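Local coordinates for proline dehydrogenase (Bradyrhizobium japonicum USDA 110, PDB 3HAZ), which probably oxidises proline to glutamate in two steps, using an FAD-dependent proline dehydrogenase section and an NAD-dependent aldehyde dehydrogenase section, at residues 14-26 with 361-375. Sequence-based numbering, arbitrary orientation.
Sequences YAPDDAEIAARLL and DGYPVFTRKAMTDLN. With FAD (flavin-adenine dinucleotide), chain C; SO4 (sulfate ion), chain F.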
ATOM      1  N   TYR A  14      13.012  40.860  -4.121  1.00 23.71           N
ATOM      2  CA  TYR A  14      13.438  39.953  -5.182  1.00 24.32           C
ATOM      3  C   TYR A  14      12.485  38.788  -5.418  1.00 25.84           C
ATOM      4  O   TYR A  14      12.156  38.473  -6.560  1.00 26.41           O
ATOM      5  CB  TYR A  14      14.836  39.409  -4.868  1.00 24.06           C
ATOM      6  CG  TYR A  14      15.614  38.939  -6.080  1.00 24.75           C
ATOM      7  CD1 TYR A  14      16.194  39.857  -6.955  1.00 29.60           C
ATOM      8  CD2 TYR A  14      15.779  37.584  -6.344  1.00 20.62           C
ATOM      9  CE1 TYR A  14      16.915  39.437  -8.058  1.00 25.55           C
ATOM     10  CE2 TYR A  14      16.497  37.155  -7.446  1.00 24.71           C
ATOM     11  CZ  TYR A  14      17.063  38.087  -8.299  1.00 27.34           C
ATOM     12  OH  TYR A  14      17.781  37.666  -9.396  1.00 23.46           O
ATOM     13  N   ALA A  15      12.054  38.140  -4.341  1.00 22.55           N
ATOM     14  CA  ALA A  15      11.253  36.924  -4.457  1.00 25.64           C
ATOM     15  C   ALA A  15      10.118  36.853  -3.440  1.00 29.25           C
ATOM     16  O   ALA A  15      10.111  35.975  -2.582  1.00 32.90           O
ATOM     17  CB  ALA A  15      12.147  35.693  -4.319  1.00 25.59           C
ATOM     18  N   PRO A  16       9.145  37.771  -3.542  1.00 28.10           N
ATOM     19  CA  PRO A  16       8.006  37.765  -2.612  1.00 31.50           C
ATOM     20  C   PRO A  16       7.141  36.512  -2.745  1.00 29.62           C
ATOM     21  O   PRO A  16       7.283  35.750  -3.707  1.00 23.97           O
ATOM     22  CB  PRO A  16       7.212  39.015  -3.009  1.00 37.55           C
ATOM     23  CG  PRO A  16       7.638  39.330  -4.406  1.00 30.67           C
ATOM     24  CD  PRO A  16       9.052  38.842  -4.549  1.00 29.03           C
ATOM     25  N   ASP A  17       6.249  36.315  -1.777  1.00 38.42           N
ATOM     26  CA  ASP A  17       5.403  35.123  -1.696  1.00 35.47           C
ATOM     27  C   ASP A  17       4.337  35.071  -2.791  1.00 32.43           C
ATOM     28  O   ASP A  17       3.543  36.001  -2.944  1.00 26.48           O
ATOM     29  CB  ASP A  17       4.739  35.060  -0.316  1.00 47.72           C
ATOM     30  CG  ASP A  17       3.668  33.990  -0.225  1.00 56.68           C
ATOM     31  OD1 ASP A  17       3.968  32.804  -0.492  1.00 58.25           O
ATOM     32  OD2 ASP A  17       2.521  34.339   0.125  1.00 60.88           O
ATOM     33  N   ASP A  18       4.316  33.970  -3.536  1.00 32.66           N
ATOM     34  CA  ASP A  18       3.404  33.813  -4.665  1.00 30.15           C
ATOM     35  C   ASP A  18       1.940  33.965  -4.258  1.00 34.01           C
ATOM     36  O   ASP A  18       1.157  34.612  -4.954  1.00 29.15           O
ATOM     37  CB  ASP A  18       3.599  32.447  -5.328  1.00 28.07           C
ATOM     38  CG  ASP A  18       5.006  32.246  -5.868  1.00 31.97           C
ATOM     39  OD1 ASP A  18       5.984  32.408  -5.101  1.00 29.81           O
ATOM     40  OD2 ASP A  18       5.131  31.905  -7.062  1.00 26.30           O
ATOM     41  N   ALA A  19       1.582  33.347  -3.136  1.00 34.69           N
ATOM     42  CA  ALA A  19       0.200  33.307  -2.665  1.00 36.77           C
ATOM     43  C   ALA A  19      -0.400  34.695  -2.471  1.00 33.16           C
ATOM     44  O   ALA A  19      -1.523  34.962  -2.899  1.00 33.53           O
ATOM     45  CB  ALA A  19       0.108  32.507  -1.370  1.00 35.87           C
ATOM     46  N   GLU A  20       0.350  35.574  -1.814  1.00 33.47           N
ATOM     47  CA  GLU A  20      -0.106  36.940  -1.577  1.00 34.25           C
ATOM     48  C   GLU A  20      -0.305  37.704  -2.884  1.00 35.31           C
ATOM     49  O   GLU A  20      -1.194  38.552  -2.988  1.00 32.50           O
ATOM     50  CB  GLU A  20       0.872  37.678  -0.660  1.00 39.48           C
ATOM     51  CG  GLU A  20       0.997  37.034   0.718  1.00 58.33           C
ATOM     52  CD  GLU A  20       1.954  37.770   1.639  1.00 70.08           C
ATOM     53  OE1 GLU A  20       2.851  38.475   1.130  1.00 75.95           O
ATOM     54  OE2 GLU A  20       1.807  37.637   2.874  1.00 71.44           O
ATOM     55  N   ILE A  21       0.529  37.415  -3.878  1.00 33.69           N
ATOM     56  CA  ILE A  21       0.357  38.025  -5.196  1.00 34.20           C
ATOM     57  C   ILE A  21      -0.922  37.489  -5.831  1.00 25.62           C
ATOM     58  O   ILE A  21      -1.744  38.251  -6.340  1.00 29.03           O
ATOM     59  CB  ILE A  21       1.578  37.780  -6.121  1.00 32.28           C
ATOM     60  CG1 ILE A  21       2.799  38.545  -5.598  1.00 33.68           C
ATOM     61  CG2 ILE A  21       1.271  38.212  -7.549  1.00 22.63           C
ATOM     62  CD1 ILE A  21       4.072  38.275  -6.371  1.00 37.56           C
ATOM     63  N   ALA A  22      -1.094  36.171  -5.774  1.00 25.80           N
ATOM     64  CA  ALA A  22      -2.291  35.530  -6.303  1.00 28.94           C
ATOM     65  C   ALA A  22      -3.563  36.039  -5.618  1.00 32.00           C
ATOM     66  O   ALA A  22      -4.627  36.086  -6.234  1.00 34.56           O
ATOM     67  CB  ALA A  22      -2.184  34.014  -6.171  1.00 27.72           C
ATOM     68  N   ALA A  23      -3.452  36.419  -4.349  1.00 30.29           N
ATOM     69  CA  ALA A  23      -4.609  36.914  -3.609  1.00 32.98           C
ATOM     70  C   ALA A  23      -5.091  38.241  -4.184  1.00 37.97           C
ATOM     71  O   ALA A  23      -6.246  38.622  -4.004  1.00 38.97           O
ATOM     72  CB  ALA A  23      -4.283  37.051  -2.116  1.00 28.88           C
ATOM     73  N   ARG A  24      -4.201  38.945  -4.878  1.00 39.66           N
ATOM     74  CA  ARG A  24      -4.565  40.197  -5.533  1.00 42.52           C
ATOM     75  C   ARG A  24      -5.009  39.951  -6.976  1.00 44.81           C
ATOM     76  O   ARG A  24      -6.043  40.462  -7.411  1.00 48.30           O
ATOM     77  CB  ARG A  24      -3.392  41.184  -5.522  1.00 51.32           C
ATOM     78  CG  ARG A  24      -2.817  41.495  -4.146  1.00 61.69           C
ATOM     79  CD  ARG A  24      -1.680  42.518  -4.234  1.00 69.84           C
ATOM     80  NE  ARG A  24      -0.632  42.116  -5.175  1.00 76.49           N
ATOM     81  CZ  ARG A  24      -0.477  42.630  -6.394  1.00 78.11           C
ATOM     82  NH1 ARG A  24      -1.301  43.576  -6.829  1.00 78.98           N
ATOM     83  NH2 ARG A  24       0.503  42.200  -7.182  1.00 73.40           N
ATOM     84  N   LEU A  25      -4.227  39.158  -7.708  1.00 32.07           N
ATOM     85  CA  LEU A  25      -4.451  38.956  -9.141  1.00 35.27           C
ATOM     86  C   LEU A  25      -5.712  38.164  -9.479  1.00 34.45           C
ATOM     87  O   LEU A  25      -6.337  38.412 -10.508  1.00 29.30           O
ATOM     88  CB  LEU A  25      -3.241  38.272  -9.793  1.00 31.89           C
ATOM     89  CG  LEU A  25      -1.869  38.925  -9.633  1.00 31.26           C
ATOM     90  CD1 LEU A  25      -0.823  38.085 -10.352  1.00 27.46           C
ATOM     91  CD2 LEU A  25      -1.859  40.371 -10.139  1.00 33.09           C
ATOM     92  N   LEU A  26      -6.076  37.207  -8.630  1.00 35.78           N
ATOM     93  CA  LEU A  26      -7.220  36.343  -8.925  1.00 35.56           C
ATOM     94  C   LEU A  26      -8.555  37.096  -8.975  1.00 38.05           C
ATOM     95  O   LEU A  26      -9.308  36.961  -9.938  1.00 36.96           O
ATOM     96  CB  LEU A  26      -7.292  35.157  -7.957  1.00 31.09           C
ATOM     97  CG  LEU A  26      -6.296  34.017  -8.193  1.00 33.31           C
ATOM     98  CD1 LEU A  26      -6.354  33.004  -7.058  1.00 35.59           C
ATOM     99  CD2 LEU A  26      -6.549  33.330  -9.519  1.00 34.94           C
ATOM    100  N   ASP A 361      16.237  32.803  -0.890  1.00 21.26           N
ATOM    101  CA  ASP A 361      15.056  32.607  -0.050  1.00 27.33           C
ATOM    102  C   ASP A 361      13.775  32.395  -0.861  1.00 31.74           C
ATOM    103  O   ASP A 361      12.689  32.278  -0.300  1.00 33.36           O
ATOM    104  CB  ASP A 361      14.896  33.734   0.980  1.00 33.92           C
ATOM    105  CG  ASP A 361      14.540  35.069   0.353  1.00 45.25           C
ATOM    106  OD1 ASP A 361      14.165  35.103  -0.838  1.00 48.12           O
ATOM    107  OD2 ASP A 361      14.633  36.094   1.063  1.00 50.23           O
ATOM    108  N   GLY A 362      13.910  32.330  -2.183  1.00 29.42           N
ATOM    109  CA  GLY A 362      12.771  32.104  -3.055  1.00 26.97           C
ATOM    110  C   GLY A 362      13.124  32.352  -4.513  1.00 28.70           C
ATOM    111  O   GLY A 362      14.284  32.623  -4.831  1.00 26.44           O
ATOM    112  N   TYR A 363      12.121  32.258  -5.388  1.00 17.44           N
ATOM    113  CA  TYR A 363      12.295  32.458  -6.828  1.00 16.78           C
ATOM    114  C   TYR A 363      11.781  33.827  -7.275  1.00 22.48           C
ATOM    115  O   TYR A 363      10.710  34.257  -6.850  1.00 21.76           O
ATOM    116  CB  TYR A 363      11.559  31.362  -7.606  1.00 11.30           C
ATOM    117  CG  TYR A 363      12.022  29.967  -7.257  1.00 21.41           C
ATOM    118  CD1 TYR A 363      11.265  29.139  -6.426  1.00 23.11           C
ATOM    119  CD2 TYR A 363      13.230  29.481  -7.740  1.00 23.96           C
ATOM    120  CE1 TYR A 363      11.703  27.852  -6.097  1.00 21.22           C
ATOM    121  CE2 TYR A 363      13.672  28.206  -7.421  1.00 21.08           C
ATOM    122  CZ  TYR A 363      12.912  27.398  -6.605  1.00 23.71           C
ATOM    123  OH  TYR A 363      13.376  26.135  -6.312  1.00 17.29           O
ATOM    124  N   PRO A 364      12.545  34.517  -8.142  1.00 26.26           N
ATOM    125  CA  PRO A 364      12.128  35.833  -8.644  1.00 20.07           C
ATOM    126  C   PRO A 364      11.035  35.716  -9.706  1.00 26.11           C
ATOM    127  O   PRO A 364      10.415  36.716 -10.084  1.00 18.91           O
ATOM    128  CB  PRO A 364      13.411  36.396  -9.264  1.00 20.66           C
ATOM    129  CG  PRO A 364      14.219  35.191  -9.641  1.00 20.56           C
ATOM    130  CD  PRO A 364      13.878  34.119  -8.635  1.00 23.67           C
ATOM    131  N   VAL A 365      10.817  34.497 -10.189  1.00 19.13           N
ATOM    132  CA  VAL A 365       9.798  34.240 -11.195  1.00 19.31           C
ATOM    133  C   VAL A 365       8.702  33.390 -10.586  1.00 21.33           C
ATOM    134  O   VAL A 365       8.936  32.686  -9.604  1.00 20.05           O
ATOM    135  CB  VAL A 365      10.366  33.471 -12.404  1.00 24.38           C
ATOM    136  CG1 VAL A 365      11.250  34.373 -13.264  1.00 20.57           C
ATOM    137  CG2 VAL A 365      11.131  32.231 -11.934  1.00 17.91           C
ATOM    138  N   PHE A 366       7.505  33.458 -11.162  1.00 23.53           N
ATOM    139  CA  PHE A 366       6.446  32.533 -10.780  1.00 25.01           C
ATOM    140  C   PHE A 366       6.867  31.120 -11.183  1.00 18.88           C
ATOM    141  O   PHE A 366       7.703  30.946 -12.074  1.00 21.76           O
ATOM    142  CB  PHE A 366       5.118  32.933 -11.432  1.00 17.97           C
ATOM    143  CG  PHE A 366       4.670  34.335 -11.074  1.00 18.55           C
ATOM    144  CD1 PHE A 366       4.204  34.627  -9.797  1.00 17.36           C
ATOM    145  CD2 PHE A 366       4.727  35.353 -12.007  1.00 15.15           C
ATOM    146  CE1 PHE A 366       3.797  35.913  -9.465  1.00 22.28           C
ATOM    147  CE2 PHE A 366       4.332  36.640 -11.680  1.00 23.94           C
ATOM    148  CZ  PHE A 366       3.865  36.922 -10.407  1.00 22.03           C
ATOM    149  N   THR A 367       6.306  30.114 -10.521  1.00 16.34           N
ATOM    150  CA  THR A 367       6.663  28.732 -10.827  1.00 14.33           C
ATOM    151  C   THR A 367       5.511  27.943 -11.429  1.00 19.14           C
ATOM    152  O   THR A 367       5.687  26.792 -11.828  1.00 21.96           O
ATOM    153  CB  THR A 367       7.217  27.987  -9.598  1.00 24.42           C
ATOM    154  OG1 THR A 367       6.388  28.245  -8.460  1.00 25.63           O
ATOM    155  CG2 THR A 367       8.644  28.439  -9.298  1.00 19.22           C
ATOM    156  N   ARG A 368       4.327  28.548 -11.476  1.00 16.49           N
ATOM    157  CA  ARG A 368       3.235  27.974 -12.255  1.00 24.96           C
ATOM    158  C   ARG A 368       2.961  28.841 -13.479  1.00 24.06           C
ATOM    159  O   ARG A 368       2.859  30.062 -13.376  1.00 26.03           O
ATOM    160  CB  ARG A 368       1.967  27.807 -11.411  1.00 25.98           C
ATOM    161  CG  ARG A 368       2.032  26.627 -10.448  1.00 27.41           C
ATOM    162  CD  ARG A 368       0.678  26.342  -9.814  1.00 22.42           C
ATOM    163  NE  ARG A 368      -0.317  25.930 -10.802  1.00 34.45           N
ATOM    164  CZ  ARG A 368      -1.566  25.587 -10.502  1.00 40.75           C
ATOM    165  NH1 ARG A 368      -1.974  25.603  -9.239  1.00 34.53           N
ATOM    166  NH2 ARG A 368      -2.408  25.230 -11.464  1.00 36.62           N
ATOM    167  N   LYS A 369       2.835  28.196 -14.631  1.00 18.56           N
ATOM    168  CA  LYS A 369       2.684  28.894 -15.901  1.00 21.84           C
ATOM    169  C   LYS A 369       1.457  29.809 -15.896  1.00 27.31           C
ATOM    170  O   LYS A 369       1.498  30.929 -16.426  1.00 24.93           O
ATOM    171  CB  LYS A 369       2.614  27.875 -17.047  1.00 24.22           C
ATOM    172  CG  LYS A 369       2.994  28.417 -18.431  1.00 24.69           C
ATOM    173  CD  LYS A 369       1.805  29.069 -19.120  1.00 31.91           C
ATOM    174  CE  LYS A 369       2.111  29.387 -20.575  1.00 24.91           C
ATOM    175  NZ  LYS A 369       0.900  29.856 -21.303  1.00 24.77           N
ATOM    176  N   ALA A 370       0.375  29.335 -15.281  1.00 20.39           N
ATOM    177  CA  ALA A 370      -0.862  30.107 -15.191  1.00 24.08           C
ATOM    178  C   ALA A 370      -0.677  31.408 -14.416  1.00 24.43           C
ATOM    179  O   ALA A 370      -1.381  32.382 -14.668  1.00 24.67           O
ATOM    180  CB  ALA A 370      -1.976  29.274 -14.559  1.00 26.08           C
ATOM    181  N   MET A 371       0.255  31.416 -13.464  1.00 23.12           N
ATOM    182  CA  MET A 371       0.558  32.635 -12.717  1.00 20.32           C
ATOM    183  C   MET A 371       1.279  33.654 -13.607  1.00 22.69           C
ATOM    184  O   MET A 371       1.060  34.863 -13.494  1.00 22.56           O
ATOM    185  CB  MET A 371       1.386  32.328 -11.460  1.00 19.60           C
ATOM    186  CG  MET A 371       0.579  31.759 -10.290  1.00 22.10           C
ATOM    187  SD  MET A 371      -0.661  32.919  -9.655  1.00 26.31           S
ATOM    188  CE  MET A 371       0.336  34.149  -8.806  1.00 20.45           C
ATOM    189  N   THR A 372       2.141  33.168 -14.493  1.00 15.69           N
ATOM    190  CA  THR A 372       2.784  34.062 -15.449  1.00 19.04           C
ATOM    191  C   THR A 372       1.731  34.648 -16.378  1.00 27.24           C
ATOM    192  O   THR A 372       1.747  35.844 -16.679  1.00 23.07           O
ATOM    193  CB  THR A 372       3.873  33.347 -16.271  1.00 16.06           C
ATOM    194  OG1 THR A 372       5.024  33.137 -15.442  1.00 19.35           O
ATOM    195  CG2 THR A 372       4.276  34.187 -17.484  1.00 16.44           C
ATOM    196  N   ASP A 373       0.812  33.797 -16.821  1.00 22.51           N
ATOM    197  CA  ASP A 373      -0.258  34.225 -17.714  1.00 23.40           C
ATOM    198  C   ASP A 373      -1.162  35.254 -17.040  1.00 19.76           C
ATOM    199  O   ASP A 373      -1.550  36.238 -17.661  1.00 20.45           O
ATOM    200  CB  ASP A 373      -1.075  33.024 -18.206  1.00 22.73           C
ATOM    201  CG  ASP A 373      -0.402  32.292 -19.352  1.00 25.24           C
ATOM    202  OD1 ASP A 373       0.557  32.844 -19.943  1.00 26.13           O
ATOM    203  OD2 ASP A 373      -0.833  31.163 -19.668  1.00 25.59           O
ATOM    204  N   LEU A 374      -1.489  35.023 -15.769  1.00 11.94           N
ATOM    205  CA  LEU A 374      -2.253  35.984 -14.985  1.00 25.05           C
ATOM    206  C   LEU A 374      -1.523  37.313 -14.839  1.00 26.22           C
ATOM    207  O   LEU A 374      -2.111  38.377 -15.018  1.00 21.43           O
ATOM    208  CB  LEU A 374      -2.534  35.439 -13.580  1.00 28.92           C
ATOM    209  CG  LEU A 374      -3.770  34.572 -13.353  1.00 34.95           C
ATOM    210  CD1 LEU A 374      -3.892  34.271 -11.876  1.00 40.89           C
ATOM    211  CD2 LEU A 374      -5.022  35.268 -13.863  1.00 31.12           C
ATOM    212  N   ASN A 375      -0.247  37.252 -14.475  1.00 20.38           N
ATOM    213  CA  ASN A 375       0.507  38.479 -14.269  1.00 22.92           C
ATOM    214  C   ASN A 375       0.696  39.255 -15.571  1.00 21.49           C
ATOM    215  O   ASN A 375       0.739  40.491 -15.571  1.00 21.92           O
ATOM    216  CB  ASN A 375       1.860  38.204 -13.601  1.00 18.50           C
ATOM    217  CG  ASN A 375       2.398  39.423 -12.866  1.00 28.70           C
ATOM    218  OD1 ASN A 375       1.691  40.031 -12.071  1.00 29.77           O
ATOM    219  ND2 ASN A 375       3.647  39.786 -13.135  1.00 22.20           N
TER
HETATM  220  PA  FAD C2001       3.236  30.930 -23.842  1.00 18.91           P
HETATM  221  O1A FAD C2001       3.269  29.366 -24.314  1.00 21.34           O
HETATM  222  O2A FAD C2001       1.883  31.404 -23.558  1.00 25.24           O
HETATM  223  O5B FAD C2001       4.121  31.081 -22.487  1.00 22.31           O
HETATM  224  C5B FAD C2001       5.425  30.573 -22.495  1.00 24.04           C
HETATM  225  C4B FAD C2001       6.182  31.073 -21.258  1.00 20.13           C
HETATM  226  O4B FAD C2001       5.468  31.134 -19.906  1.00 18.48           O
HETATM  227  C3B FAD C2001       7.574  31.117 -21.065  1.00 19.76           C
HETATM  228  O3B FAD C2001       8.392  31.601 -22.116  1.00 17.71           O
HETATM  229  C2B FAD C2001       7.732  31.620 -19.652  1.00 19.79           C
HETATM  230  O2B FAD C2001       8.087  32.981 -19.489  1.00 18.92           O
HETATM  231  C1B FAD C2001       6.498  31.191 -18.942  1.00 19.68           C
HETATM  232  N9A FAD C2001       6.516  29.911 -18.256  1.00 23.84           N
HETATM  233  C8A FAD C2001       6.658  28.640 -18.802  1.00 22.43           C
HETATM  234  N7A FAD C2001       6.563  27.736 -17.779  1.00 17.56           N
HETATM  235  C5A FAD C2001       6.354  28.463 -16.584  1.00 18.78           C
HETATM  236  C6A FAD C2001       6.177  28.035 -15.153  1.00 19.68           C
HETATM  237  N6A FAD C2001       6.212  26.623 -14.791  1.00 21.45           N
HETATM  238  N1A FAD C2001       5.984  28.932 -14.211  1.00 22.84           N
HETATM  239  C2A FAD C2001       5.934  30.302 -14.533  1.00 18.24           C
HETATM  240  N3A FAD C2001       6.107  30.714 -15.907  1.00 24.31           N
HETATM  241  C4A FAD C2001       6.307  29.777 -16.889  1.00 20.28           C
HETATM  242  N1  FAD C2001      11.830  37.448 -23.093  1.00 17.50           N
HETATM  243  C2  FAD C2001      12.766  37.977 -22.238  1.00 14.53           C
HETATM  244  O2  FAD C2001      13.037  37.340 -21.047  1.00 20.11           O
HETATM  245  N3  FAD C2001      13.488  39.161 -22.613  1.00 23.87           N
HETATM  246  C4  FAD C2001      13.244  39.765 -23.814  1.00 19.21           C
HETATM  247  O4  FAD C2001      13.899  40.957 -24.149  1.00 21.37           O
HETATM  248  C4X FAD C2001      12.261  39.217 -24.707  1.00 17.76           C
HETATM  249  N5  FAD C2001      11.976  39.871 -26.022  1.00 17.46           N
HETATM  250  C5X FAD C2001      11.008  39.312 -26.892  1.00 22.61           C
HETATM  251  C6  FAD C2001      10.737  39.952 -28.187  1.00 20.96           C
HETATM  252  C7  FAD C2001       9.766  39.395 -29.051  1.00 21.13           C
HETATM  253  C7M FAD C2001       9.510  40.053 -30.398  1.00 18.23           C
HETATM  254  C8  FAD C2001       9.022  38.177 -28.655  1.00 25.68           C
HETATM  255  C8M FAD C2001       7.965  37.545 -29.577  1.00 22.32           C
HETATM  256  C9  FAD C2001       9.285  37.568 -27.416  1.00 21.59           C
HETATM  257  C9A FAD C2001      10.301  38.137 -26.513  1.00 22.86           C
HETATM  258  N10 FAD C2001      10.581  37.506 -25.220  1.00 20.92           N
HETATM  259  C10 FAD C2001      11.571  38.083 -24.340  1.00 17.95           C
HETATM  260  C1' FAD C2001       9.753  36.377 -24.688  1.00 19.82           C
HETATM  261  C2' FAD C2001      10.267  34.947 -24.994  1.00 19.73           C
HETATM  262  O2' FAD C2001      11.240  34.989 -26.032  1.00 17.38           O
HETATM  263  C3' FAD C2001       9.068  34.045 -25.330  1.00 20.59           C
HETATM  264  O3' FAD C2001       8.630  34.294 -26.661  1.00 21.57           O
HETATM  265  C4' FAD C2001       7.857  34.247 -24.350  1.00 25.15           C
HETATM  266  O4' FAD C2001       8.135  34.266 -22.993  1.00 20.49           O
HETATM  267  C5' FAD C2001       6.676  33.297 -24.684  1.00 22.17           C
HETATM  268  O5' FAD C2001       5.425  33.792 -24.231  1.00 29.89           O
HETATM  269  P   FAD C2001       4.076  33.380 -25.103  1.00 19.02           P
HETATM  270  O1P FAD C2001       2.748  34.173 -24.478  1.00 29.81           O
HETATM  271  O2P FAD C2001       4.290  33.693 -26.521  1.00 17.83           O
HETATM  272  O3P FAD C2001       3.962  31.752 -25.041  1.00 26.15           O
HETATM  273  S   SO4 F1001      -0.281  25.253 -14.604  1.00 52.23           S
HETATM  274  O1  SO4 F1001      -1.676  24.997 -14.247  1.00 59.94           O
HETATM  275  O2  SO4 F1001       0.612  24.796 -13.539  1.00 44.56           O
HETATM  276  O3  SO4 F1001       0.023  24.530 -15.834  1.00 62.06           O
HETATM  277  O4  SO4 F1001      -0.108  26.686 -14.800  1.00 44.63           O
HETATM  278  O   HOH W   1      11.253  39.257  -9.227  1.00 22.72           O
HETATM  279  O   HOH W   2       3.803  30.803  -8.998  1.00 23.66           O
HETATM  280  O   HOH W   3       7.784  31.464  -7.313  1.00 27.98           O
HETATM  281  O   HOH W   4       1.776  41.867 -10.348  1.00 36.43           O
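Met371 fits as a knob into a hole formed by Asp18, Ile21, Ala22 and Leu25. Its chain bends at chi2 (-64°) and again at chi3, which brings the methyl CE of Met371 against Ala22 CB at 3.6 Å. Next to it, the Asp18 side chain and the Phe366 ring pass antiparallel to each other, with ring and carboxylate planes 80° apart. Ile21 reaches the far end of this ring with both branches, CD1 and CG2 each lying 3.9 Å from Phe366 CE1. Asp18 OD2 sits at the ring edge and meets the other segment through two waters. One water donates to Asp18 OD2 at 2.6 Å and accepts from Thr367 N; the other donates to Asp18 OD2 and to Val365 O. Asp18 OD1 pairs with Lys318 outside the segments.

Helices 18-26 and 369-375 cross at 50°. The second helix belongs to the proline dehydrogenase TIM barrel. Helix 18-26 packs on its Met371 and Leu374, while its Lys369 and Thr372 reach FAD. Further along, the side chains of Leu26 and Leu374 meet at an angle, CD2 of Leu26 lying 3.7 Å from CD1 of Leu374. Leu25 CD1 lies against Asn375 OD1, and Asn375 ND2 bonds to Ala315 O. At the other end, the Tyr14 ring lies beside Pro364, both side chains running in one direction, and Ala15 CB presses on Tyr363 O at 3.2 Å.

Segment 361-375 also holds the FAD adenine. Thr367 O accepts from the adenine N6A, and Thr372 OG1 donates to N3A of FAD at 2.7 Å. Lys369 bends at chi2 and carries NZ to the phosphate oxygen O2A of FAD, while Asp373 OD2 takes the same NZ through its syn lone pair. A methionine in place of Lys369 would probably leave that phosphate oxygen without this positive partner and Asp373 dependent on its other salt bridge, to Lys344.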